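Local coordinates for 3-keto-5-aminohexanoate cleavage protein (Archaeoglobus fulgidus, PDB 3LOT) that probably cleaves 3-keto-5-aminohexanoate or a related beta-keto acid, as a zinc-dependent TIM-barrel enzyme, at residues 12-17 against 274-279; 179-184 against 217-222; 201-204 against 208-211; 242-247 against 280-285. All blocks are in the same frame, centred on the assembly; numbering follows the deposited sequence. Where two conformers were deposited one is given.

Contact 1 (12-17 against 274-279); sequences CAITGA and KSNAEQ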
loop_
_atom_site.group_PDB
_atom_site.type_symbol
_atom_site.label_atom_id
_atom_site.label_comp_id
_atom_site.label_asym_id
_atom_site.label_seq_id
_atom_site.Cartn_x
_atom_site.Cartn_y
_atom_site.Cartn_z
ATOM N N CYS D 12 11.391 -24.532 12.337
ATOM C CA CYS D 12 10.924 -24.527 13.730
ATOM C C CYS D 12 11.966 -23.941 14.677
ATOM O O CYS D 12 13.054 -24.479 14.785
ATOM C CB CYS D 12 10.461 -25.904 14.190
ATOM S SG CYS D 12 9.522 -25.786 15.755
ATOM N N ALA D 13 11.626 -22.812 15.304
ATOM C CA ALA D 13 12.514 -22.112 16.246
ATOM C C ALA D 13 12.301 -22.665 17.659
ATOM O O ALA D 13 11.291 -22.407 18.298
ATOM C CB ALA D 13 12.284 -20.601 16.182
ATOM N N ILE D 14 13.275 -23.427 18.142
ATOM C CA ILE D 14 13.036 -24.360 19.242
ATOM C C ILE D 14 12.896 -23.717 20.642
ATOM O O ILE D 14 12.045 -24.156 21.451
ATOM C CB ILE D 14 14.145 -25.438 19.295
ATOM C CG1 ILE D 14 14.165 -26.279 18.003
ATOM C CG2 ILE D 14 14.048 -26.326 20.579
ATOM C CD1 ILE D 14 12.844 -27.025 17.644
ATOM N N THR D 15 13.735 -22.724 20.957
ATOM C CA THR D 15 13.693 -22.157 22.286
ATOM C C THR D 15 13.983 -20.658 22.424
ATOM O O THR D 15 13.421 -20.003 23.291
ATOM C CB THR D 15 14.518 -23.012 23.323
ATOM O OG1 THR D 15 14.210 -22.581 24.668
ATOM C CG2 THR D 15 16.027 -22.964 23.123
ATOM N N GLY D 16 14.880 -20.132 21.622
ATOM C CA GLY D 16 15.161 -18.712 21.700
ATOM C C GLY D 16 15.799 -18.250 22.985
ATOM O O GLY D 16 16.382 -19.055 23.770
ATOM N N ALA D 17 15.667 -16.939 23.186
ATOM C CA ALA D 17 16.213 -16.224 24.296
ATOM C C ALA D 17 15.201 -15.281 24.939
ATOM O O ALA D 17 15.537 -14.599 25.934
ATOM C CB ALA D 17 17.439 -15.446 23.826
ATOM N N LYS D 274 2.182 -27.677 23.950
ATOM C CA LYS D 274 2.865 -28.704 24.711
ATOM C C LYS D 274 4.213 -29.057 24.130
ATOM O O LYS D 274 5.012 -29.692 24.796
ATOM C CB LYS D 274 2.005 -29.972 24.816
ATOM C CG LYS D 274 0.897 -29.865 25.905
ATOM C CD LYS D 274 0.084 -31.194 25.975
ATOM C CE LYS D 274 -0.775 -31.339 27.215
ATOM N NZ LYS D 274 -1.308 -30.059 27.681
ATOM N N SER D 275 4.460 -28.659 22.887
ATOM C CA SER D 275 5.756 -28.904 22.235
ATOM C C SER D 275 5.865 -28.090 20.963
ATOM O O SER D 275 4.877 -27.615 20.399
ATOM C CB SER D 275 5.896 -30.373 21.822
ATOM O OG SER D 275 4.867 -30.654 20.869
ATOM N N ASN D 276 7.085 -28.014 20.482
ATOM C CA ASN D 276 7.349 -27.471 19.182
ATOM C C ASN D 276 6.616 -28.258 18.110
ATOM O O ASN D 276 6.020 -27.656 17.201
ATOM C CB ASN D 276 8.868 -27.476 18.945
ATOM C CG ASN D 276 9.532 -26.267 19.567
ATOM O OD1 ASN D 276 9.474 -25.160 19.010
ATOM N ND2 ASN D 276 10.130 -26.457 20.727
ATOM N N ALA D 277 6.608 -29.593 18.248
ATOM C CA ALA D 277 6.009 -30.453 17.246
ATOM C C ALA D 277 4.550 -30.101 17.051
ATOM O O ALA D 277 4.071 -30.143 15.961
ATOM C CB ALA D 277 6.185 -31.939 17.611
ATOM N N GLU D 278 3.845 -29.731 18.113
ATOM C CA GLU D 278 2.439 -29.386 17.990
ATOM C C GLU D 278 2.137 -28.209 17.037
ATOM O O GLU D 278 1.160 -28.224 16.293
ATOM C CB GLU D 278 1.869 -29.078 19.382
ATOM C CG GLU D 278 0.402 -29.177 19.458
ATOM C CD GLU D 278 -0.173 -28.669 20.798
ATOM O OE1 GLU D 278 0.562 -28.090 21.620
ATOM O OE2 GLU D 278 -1.384 -28.841 21.006
ATOM N N GLN D 279 2.971 -27.180 17.104
ATOM C CA GLN D 279 2.872 -26.021 16.226
ATOM C C GLN D 279 3.306 -26.382 14.804
ATOM O O GLN D 279 2.699 -25.937 13.830
ATOM C CB GLN D 279 3.761 -24.894 16.766
ATOM C CG GLN D 279 3.232 -24.216 18.023
ATOM C CD GLN D 279 4.218 -23.193 18.607
ATOM O OE1 GLN D 279 5.357 -23.086 18.151
ATOM N NE2 GLN D 279 3.769 -22.428 19.590
#
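Asn-276, just after the N-cap of its helix, reaches with its carboxamide to the chain leaving strand 7-13. Its ND2 donates to Ile-14 O over 3.1 Å, lying in the carbonyl plane and meeting the oxygen on a lone pair, with a C=O...donor angle of 122°. The other end of the amide, OD1, lies 3.3 Å from Cys-12 SG. Asn-276 OD1 also comes within 3.4 Å of Ala-13 O, an acceptor pair that cannot bond; the hydrogen bond to OD1 comes instead from the backbone N of Leu-261. Across the amide, at about a right angle, runs the Ile-14 side chain, with CD1 3.9 Å from Asn-276 CG.

Strand 7-13 belongs to the parallel sheet of the TIM barrel, and its end lies beside the zinc site, where the side chain of Ala-13 touches the zinc ligands His-50 and Glu-262.

Farther out, Asn-276 N donates to Glu-37 OE1 on helix 31-43. Ser-275 is the N-cap of the helix, its OG accepting from Glu-278 N at 3.1 Å, while Glu-278 OE1 takes the N-H of Lys-274 and so holds the residue just before the N-cap.

Contact 2 (179-184 against 217-222); sequences GQIYNT and LFMKQT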
loop_
_atom_site.group_PDB
_atom_site.type_symbol
_atom_site.label_atom_id
_atom_site.label_comp_id
_atom_site.label_asym_id
_atom_site.label_seq_id
_atom_site.Cartn_x
_atom_site.Cartn_y
_atom_site.Cartn_z
ATOM N N GLY D 179 13.502 -0.141 7.703
ATOM C CA GLY D 179 14.874 0.376 7.624
ATOM C C GLY D 179 15.922 -0.711 7.500
ATOM O O GLY D 179 16.999 -0.510 6.948
ATOM N N GLN D 180 15.625 -1.858 8.089
ATOM C CA GLN D 180 16.530 -3.022 8.052
ATOM C C GLN D 180 16.531 -3.746 6.697
ATOM O O GLN D 180 17.538 -4.362 6.293
ATOM C CB GLN D 180 16.172 -3.995 9.194
ATOM C CG GLN D 180 16.386 -3.358 10.590
ATOM C CD GLN D 180 16.372 -4.346 11.740
ATOM O OE1 GLN D 180 16.193 -5.554 11.562
ATOM N NE2 GLN D 180 16.558 -3.826 12.946
ATOM N N ILE D 181 15.426 -3.646 5.965
ATOM C CA ILE D 181 15.438 -4.087 4.564
ATOM C C ILE D 181 16.295 -3.115 3.737
ATOM O O ILE D 181 17.092 -3.514 2.894
ATOM C CB ILE D 181 14.037 -4.204 3.989
ATOM C CG1 ILE D 181 13.163 -5.111 4.916
ATOM C CG2 ILE D 181 14.130 -4.694 2.549
ATOM C CD1 ILE D 181 11.787 -5.538 4.322
ATOM N N TYR D 182 16.147 -1.832 4.012
ATOM C CA TYR D 182 17.007 -0.809 3.434
ATOM C C TYR D 182 18.460 -1.103 3.752
ATOM O O TYR D 182 19.298 -1.014 2.849
ATOM C CB TYR D 182 16.618 0.599 3.872
ATOM C CG TYR D 182 15.588 1.270 2.943
ATOM C CD1 TYR D 182 15.996 1.939 1.753
ATOM C CD2 TYR D 182 14.256 1.198 3.212
ATOM C CE1 TYR D 182 15.086 2.524 0.899
ATOM C CE2 TYR D 182 13.332 1.762 2.364
ATOM C CZ TYR D 182 13.744 2.457 1.223
ATOM O OH TYR D 182 12.809 3.060 0.410
ATOM N N ASN D 183 18.743 -1.428 5.027
ATOM C CA ASN D 183 20.107 -1.814 5.407
ATOM C C ASN D 183 20.577 -3.031 4.566
ATOM O O ASN D 183 21.726 -3.059 4.070
ATOM C CB ASN D 183 20.250 -2.143 6.897
ATOM C CG ASN D 183 19.995 -0.946 7.842
ATOM O OD1 ASN D 183 19.817 0.207 7.406
ATOM N ND2 ASN D 183 19.938 -1.245 9.171
ATOM N N THR D 184 19.686 -4.029 4.429
ATOM C CA THR D 184 19.980 -5.224 3.643
ATOM C C THR D 184 20.334 -4.917 2.174
ATOM O O THR D 184 21.345 -5.439 1.645
ATOM C CB THR D 184 18.848 -6.236 3.770
ATOM O OG1 THR D 184 18.692 -6.570 5.163
ATOM C CG2 THR D 184 19.114 -7.476 2.899
ATOM N N LEU D 217 2.857 -7.017 4.312
ATOM C CA LEU D 217 2.859 -6.721 2.880
ATOM C C LEU D 217 3.920 -5.695 2.526
ATOM O O LEU D 217 4.661 -5.870 1.527
ATOM C CB LEU D 217 1.487 -6.284 2.400
ATOM C CG LEU D 217 1.370 -6.173 0.875
ATOM C CD1 LEU D 217 1.576 -7.555 0.133
ATOM C CD2 LEU D 217 0.019 -5.559 0.567
ATOM N N PHE D 218 4.010 -4.650 3.354
ATOM C CA PHE D 218 4.950 -3.568 3.094
ATOM C C PHE D 218 6.416 -4.040 3.190
ATOM O O PHE D 218 7.234 -3.614 2.384
ATOM C CB PHE D 218 4.656 -2.339 3.962
ATOM C CG PHE D 218 5.275 -1.092 3.433
ATOM C CD1 PHE D 218 4.737 -0.459 2.334
ATOM C CD2 PHE D 218 6.436 -0.590 3.982
ATOM C CE1 PHE D 218 5.323 0.676 1.808
ATOM C CE2 PHE D 218 7.048 0.533 3.443
ATOM C CZ PHE D 218 6.489 1.169 2.367
HETATM N N MSE D 219 6.732 -4.944 4.134
HETATM C CA MSE D 219 8.065 -5.505 4.263
HETATM C C MSE D 219 8.423 -6.209 2.962
HETATM O O MSE D 219 9.460 -5.937 2.376
HETATM C CB MSE D 219 8.169 -6.494 5.450
HETATM C CG MSE D 219 8.053 -5.887 6.830
HETATM SE SE MSE D 219 9.729 -5.169 7.481
HETATM C CE MSE D 219 10.584 -6.810 8.170
ATOM N N LYS D 220 7.552 -7.093 2.494
ATOM C CA LYS D 220 7.869 -7.912 1.335
ATOM C C LYS D 220 8.004 -7.035 0.098
ATOM O O LYS D 220 8.924 -7.216 -0.690
ATOM C CB LYS D 220 6.817 -9.037 1.145
ATOM C CG LYS D 220 7.104 -9.988 -0.054
ATOM C CD LYS D 220 6.399 -9.606 -1.302
ATOM C CE LYS D 220 6.600 -10.686 -2.411
ATOM N NZ LYS D 220 5.848 -10.357 -3.642
ATOM N N GLN D 221 7.082 -6.095 -0.070
ATOM C CA GLN D 221 7.127 -5.150 -1.212
ATOM C C GLN D 221 8.378 -4.275 -1.181
ATOM O O GLN D 221 8.941 -3.943 -2.231
ATOM C CB GLN D 221 5.892 -4.267 -1.232
ATOM C CG GLN D 221 4.627 -4.997 -1.562
ATOM C CD GLN D 221 3.398 -4.085 -1.417
ATOM O OE1 GLN D 221 3.441 -3.095 -0.673
ATOM N NE2 GLN D 221 2.275 -4.437 -2.112
ATOM N N THR D 222 8.845 -3.920 0.017
ATOM C CA THR D 222 10.099 -3.159 0.120
ATOM C C THR D 222 11.277 -3.998 -0.379
ATOM O O THR D 222 12.132 -3.512 -1.123
ATOM C CB THR D 222 10.348 -2.643 1.564
ATOM O OG1 THR D 222 9.244 -1.832 1.955
ATOM C CG2 THR D 222 11.656 -1.842 1.666
#
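Ile-181 packs on Met-219, a selenomethionine here, and on Thr-222, between two helices that run nearly parallel: the axes of the two short segments approach to 9.9 Å and are inclined by 16°. Ile-181 divides its two branches between these two residues of helix 213-226. CD1, at the end of the extended arm (chi2 -169°), packs 3.8 Å from Met-219 SE and presses against the backbone as well, with Ile-181 CD1 3.1 Å from Met-219 O, a tight approach for a methyl group. The selenomethionine chain bends at both chi2 and chi3, and its CB and SE both lie against that methyl. The other branch, Ile-181 CG2, meets Thr-222 CG2 at 3.9 Å.

Thr-222 CG2 also lies 4.0 Å from Tyr-182 CE2, coming obliquely to the ring, so this one methyl touches two consecutive residues of helix 178-189.

No hydrogen bond crosses between the two segments; the hydroxyls of Thr-222 and Tyr-182 find partners in helix 213-226. Thr-222 OG1 turns back to donate to Phe-218 O at 2.7 Å, and that oxygen also receives Thr-222 N from the opposite face of its plane. The threonine methyl is left to face the neighbouring helix. Tyr-182 OH bonds to Arg-225 NH2, farther along helix 213-226.

Phe-201 of strand 197-203 packs against Ile-181 and Met-219, and the ring of Phe-218 stacks on Phe-218 of the second subunit. Two near-parallel helices with strand 197-203 between them in the chain are consecutive helices of the beta/alpha repeat of a TIM barrel, packed in its outer layer.

Contact 3 (201-204 against 208-211); sequences FIHG and GIGT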
loop_
_atom_site.group_PDB
_atom_site.type_symbol
_atom_site.label_atom_id
_atom_site.label_comp_id
_atom_site.label_asym_id
_atom_site.label_seq_id
_atom_site.Cartn_x
_atom_site.Cartn_y
_atom_site.Cartn_z
ATOM N N PHE D 201 11.431 -12.003 7.880
ATOM C CA PHE D 201 10.727 -10.831 8.328
ATOM C C PHE D 201 10.157 -11.185 9.698
ATOM O O PHE D 201 9.482 -12.213 9.809
ATOM C CB PHE D 201 9.600 -10.515 7.369
ATOM C CG PHE D 201 10.036 -10.251 5.939
ATOM C CD1 PHE D 201 11.207 -9.603 5.647
ATOM C CD2 PHE D 201 9.190 -10.581 4.884
ATOM C CE1 PHE D 201 11.538 -9.312 4.328
ATOM C CE2 PHE D 201 9.545 -10.297 3.571
ATOM C CZ PHE D 201 10.720 -9.679 3.304
ATOM N N ILE D 202 10.485 -10.402 10.732
ATOM C CA ILE D 202 10.072 -10.696 12.117
ATOM C C ILE D 202 9.127 -9.605 12.625
ATOM O O ILE D 202 9.483 -8.416 12.706
ATOM C CB ILE D 202 11.261 -10.856 13.050
ATOM C CG1 ILE D 202 12.248 -11.918 12.454
ATOM C CG2 ILE D 202 10.796 -11.282 14.461
ATOM C CD1 ILE D 202 13.310 -12.465 13.436
ATOM N N HIS D 203 7.923 -10.017 12.966
ATOM C CA HIS D 203 6.831 -9.082 13.272
ATOM C C HIS D 203 6.408 -9.213 14.711
ATOM O O HIS D 203 6.143 -10.320 15.182
ATOM C CB HIS D 203 5.648 -9.356 12.310
ATOM C CG HIS D 203 5.916 -8.902 10.898
ATOM N ND1 HIS D 203 5.448 -7.703 10.395
ATOM C CD2 HIS D 203 6.635 -9.470 9.899
ATOM C CE1 HIS D 203 5.849 -7.563 9.145
ATOM N NE2 HIS D 203 6.592 -8.613 8.823
ATOM N N GLY D 204 6.322 -8.080 15.391
ATOM C CA GLY D 204 5.712 -7.990 16.698
ATOM C C GLY D 204 6.674 -7.746 17.848
ATOM O O GLY D 204 6.290 -7.888 18.986
ATOM N N GLY D 208 10.493 -3.060 17.077
ATOM C CA GLY D 208 10.375 -3.336 15.663
ATOM C C GLY D 208 9.007 -3.104 15.109
ATOM O O GLY D 208 8.136 -2.528 15.775
ATOM N N ILE D 209 8.823 -3.530 13.857
ATOM C CA ILE D 209 7.523 -3.423 13.195
ATOM C C ILE D 209 6.487 -4.382 13.802
ATOM O O ILE D 209 6.847 -5.432 14.317
ATOM C CB ILE D 209 7.673 -3.660 11.682
ATOM C CG1 ILE D 209 6.423 -3.194 10.975
ATOM C CG2 ILE D 209 7.999 -5.150 11.343
ATOM C CD1 ILE D 209 6.586 -2.919 9.444
ATOM N N GLY D 210 5.209 -3.976 13.772
ATOM C CA GLY D 210 4.106 -4.739 14.320
ATOM C C GLY D 210 3.613 -5.903 13.484
ATOM O O GLY D 210 4.291 -6.387 12.581
ATOM N N THR D 211 2.428 -6.349 13.814
ATOM C CA THR D 211 1.861 -7.552 13.243
ATOM C C THR D 211 0.655 -7.327 12.331
ATOM O O THR D 211 -0.085 -8.300 12.078
ATOM C CB THR D 211 1.393 -8.485 14.370
ATOM O OG1 THR D 211 0.600 -7.713 15.247
ATOM C CG2 THR D 211 2.563 -9.075 15.161
HETATM O O HOH W 1 9.231 -6.770 14.912
#
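Ile-202 meets the returning loop through its backbone: Ile-202 O lies 3.8 Å from Ile-209 CG2 and accepts from a water, 2.8 Å from that oxygen, that also donates to Ile-209 O. This water bridges the strand end and the loop beside their direct backbone bond. The Ile-202 side chain turns to the other side, about 7 Å from the side chains of the zinc ligands His-50 and Glu-262.

His-203 supplies the side-chain bond. Its ND1 donates to Gly-210 O over 2.8 Å, with the acceptor 8° out of the ring plane and the ring nitrogen nearly in line with the carbonyl (C=O...donor angle 171°). The bond thus uses the ring edge, while Ile-209 CG2 sits over a face in a CH-pi contact, 4.1 Å from the ring centroid. Edge and face contacts together restrict rotation of the imidazole. The two side chains lie side by side and point the same way; with CG1 of Ile-209 anti to its backbone N (chi1 -165°), CG2 is the branch that covers the ring.

Gly-204 closes the loop: its N donates to Ile-209 O at 2.9 Å, in the carbonyl plane. Thr-211 CG2 packs 3.7 Å from Gly-204 CA, close to where a CB would project, and the positive phi also suits glycine.

Beyond the segments, Ile-209 packs on Ile-178 of the second subunit. Such a turn after a barrel strand, leading into helix 213-226, is one of the beta-alpha loops at the C-terminal end of a TIM barrel, the end where these enzymes carry their active sites.

Contact 4 (242-247 against 280-285); sequences FQMPLG and VEKMVR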
loop_
_atom_site.group_PDB
_atom_site.type_symbol
_atom_site.label_atom_id
_atom_site.label_comp_id
_atom_site.label_asym_id
_atom_site.label_seq_id
_atom_site.Cartn_x
_atom_site.Cartn_y
_atom_site.Cartn_z
ATOM N N PHE D 242 0.098 -14.131 16.808
ATOM C CA PHE D 242 0.105 -13.823 15.383
ATOM C C PHE D 242 0.890 -14.837 14.588
ATOM O O PHE D 242 0.965 -14.742 13.359
ATOM C CB PHE D 242 0.648 -12.388 15.142
ATOM C CG PHE D 242 -0.223 -11.346 15.767
ATOM C CD1 PHE D 242 -1.387 -10.973 15.174
ATOM C CD2 PHE D 242 0.080 -10.840 17.006
ATOM C CE1 PHE D 242 -2.195 -10.041 15.777
ATOM C CE2 PHE D 242 -0.720 -9.915 17.597
ATOM C CZ PHE D 242 -1.873 -9.531 16.986
ATOM N N GLN D 243 1.430 -15.838 15.287
ATOM C CA GLN D 243 2.264 -16.875 14.691
ATOM C C GLN D 243 1.539 -17.591 13.548
ATOM O O GLN D 243 2.073 -17.692 12.446
ATOM C CB GLN D 243 2.727 -17.889 15.744
ATOM C CG GLN D 243 3.587 -19.037 15.178
ATOM C CD GLN D 243 4.156 -19.932 16.272
ATOM O OE1 GLN D 243 5.333 -19.830 16.625
ATOM N NE2 GLN D 243 3.307 -20.726 16.861
HETATM N N MSE D 244 0.337 -18.087 13.808
HETATM C CA MSE D 244 -0.358 -18.897 12.786
HETATM C C MSE D 244 -1.013 -18.025 11.698
HETATM O O MSE D 244 -0.874 -18.317 10.505
HETATM C CB MSE D 244 -1.321 -19.888 13.425
HETATM C CG MSE D 244 -0.669 -20.961 14.300
HETATM SE SE MSE D 244 0.481 -22.145 13.297
HETATM C CE MSE D 244 1.397 -22.979 14.843
ATOM N N PRO D 245 -1.722 -16.942 12.079
ATOM C CA PRO D 245 -2.358 -16.072 11.071
ATOM C C PRO D 245 -1.343 -15.441 10.088
ATOM O O PRO D 245 -1.493 -15.544 8.828
ATOM C CB PRO D 245 -3.044 -14.979 11.919
ATOM C CG PRO D 245 -3.265 -15.598 13.199
ATOM C CD PRO D 245 -2.075 -16.521 13.440
ATOM N N LEU D 246 -0.289 -14.852 10.632
ATOM C CA LEU D 246 0.700 -14.218 9.769
ATOM C C LEU D 246 1.549 -15.271 9.042
ATOM O O LEU D 246 1.947 -15.080 7.895
ATOM C CB LEU D 246 1.567 -13.233 10.557
ATOM C CG LEU D 246 0.801 -12.133 11.260
ATOM C CD1 LEU D 246 1.762 -11.081 11.816
ATOM C CD2 LEU D 246 -0.169 -11.491 10.276
ATOM N N GLY D 247 1.816 -16.395 9.689
ATOM C CA GLY D 247 2.492 -17.461 8.976
ATOM C C GLY D 247 1.717 -17.972 7.764
ATOM O O GLY D 247 2.296 -18.234 6.718
ATOM N N VAL D 280 4.366 -27.169 14.671
ATOM C CA VAL D 280 4.772 -27.640 13.339
ATOM C C VAL D 280 3.659 -28.449 12.660
ATOM O O VAL D 280 3.346 -28.203 11.514
ATOM C CB VAL D 280 6.070 -28.449 13.371
ATOM C CG1 VAL D 280 6.370 -29.039 11.975
ATOM C CG2 VAL D 280 7.199 -27.581 13.878
ATOM N N GLU D 281 3.043 -29.397 13.383
ATOM C CA GLU D 281 1.934 -30.190 12.831
ATOM C C GLU D 281 0.786 -29.312 12.355
ATOM O O GLU D 281 0.234 -29.555 11.294
ATOM C CB GLU D 281 1.415 -31.201 13.847
ATOM C CG GLU D 281 2.465 -32.205 14.190
ATOM C CD GLU D 281 2.200 -33.038 15.454
ATOM O OE1 GLU D 281 1.282 -32.756 16.256
ATOM O OE2 GLU D 281 2.939 -34.029 15.613
ATOM N N LYS D 282 0.448 -28.302 13.146
ATOM C CA LYS D 282 -0.615 -27.329 12.775
ATOM C C LYS D 282 -0.301 -26.561 11.490
ATOM O O LYS D 282 -1.145 -26.451 10.584
ATOM C CB LYS D 282 -0.837 -26.347 13.912
ATOM C CG LYS D 282 -1.935 -25.305 13.661
ATOM C CD LYS D 282 -2.231 -24.593 14.974
ATOM C CE LYS D 282 -3.484 -23.774 14.914
ATOM N NZ LYS D 282 -4.642 -24.681 14.920
HETATM N N MSE D 283 0.923 -26.057 11.396
HETATM C CA MSE D 283 1.271 -25.228 10.270
HETATM C C MSE D 283 1.322 -26.119 9.030
HETATM O O MSE D 283 0.891 -25.691 7.961
HETATM C CB MSE D 283 2.597 -24.504 10.502
HETATM C CG MSE D 283 2.958 -23.500 9.401
HETATM SE SE MSE D 283 1.646 -22.013 9.329
HETATM C CE MSE D 283 1.380 -22.177 7.577
ATOM N N VAL D 284 1.783 -27.365 9.180
ATOM C CA VAL D 284 1.805 -28.348 8.061
ATOM C C VAL D 284 0.401 -28.691 7.577
ATOM O O VAL D 284 0.160 -28.759 6.368
ATOM C CB VAL D 284 2.626 -29.619 8.385
ATOM C CG1 VAL D 284 2.463 -30.712 7.292
ATOM C CG2 VAL D 284 4.155 -29.254 8.556
ATOM N N ARG D 285 -0.549 -28.828 8.504
ATOM C CA ARG D 285 -1.939 -28.999 8.107
ATOM C C ARG D 285 -2.429 -27.831 7.251
ATOM O O ARG D 285 -3.099 -28.056 6.243
ATOM C CB ARG D 285 -2.830 -29.180 9.333
ATOM C CG ARG D 285 -2.688 -30.566 9.974
ATOM C CD ARG D 285 -3.839 -30.851 10.914
ATOM N NE ARG D 285 -3.881 -29.921 12.037
ATOM C CZ ARG D 285 -3.209 -30.058 13.186
ATOM N NH1 ARG D 285 -2.407 -31.086 13.413
ATOM N NH2 ARG D 285 -3.334 -29.143 14.128
#
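Met-244 and Met-283, both selenomethionines, meet selenium to selenium, Met-244 SE lying 4.1 Å from Met-283 SE. The two chains reach this point by different torsions. Met-244 places CG beside its backbone N and bends at chi2 (-64°), so that its chain reaches across toward helix 276-289. Met-283 has CG anti to the backbone N and then bends at both chi2 and chi3, which sends CE along the groove between the helices, with Met-283 CE 4.1 Å from Gly-247 O. Gly-247, without a side chain, lets that selenomethionine lie against the backbone.

Lys-282 contributes its aliphatic part. Extended from CB to CE, with CG anti to the backbone N, it crosses Met-244 at a slant: Lys-282 CD lies 4.0 Å from Met-244 CE, and Lys-282 CG 4.0 Å from Met-244 SE. Only at chi4 (73°) does the chain turn, and NZ leaves the apolar contact to form a salt bridge with Glu-289 of the third subunit.

On the barrel side, Met-283 also touches Val-257 and Val-259 of strand 256-259. The axes of the helix segments approach to 11.0 Å and are inclined by 31°, a wide, side-chain-filled contact between neighbouring helices of the outer layer of the TIM barrel.

How the contacts relate
All four contacts are largely buried, but at different depths of the barrel. Contacts 1 and 3 lie at strand ends near the zinc site and depend on directed hydrogen bonds, from an asparagine amide in one and a histidine ring plus a bridging water in the other. Contacts 2 and 4 join helices of the outer layer through apolar side chains, with no bond across. Both border other subunits, as contact 3 also does through Ile-209, while contact 1 touches no other chain. Contacts 1 and 4 share helix 276-289 and touch each other; contacts 2 and 3 meet where Met-219 packs on His-203 and Phe-201. Contact 3 also touches contact 4, through Thr-211.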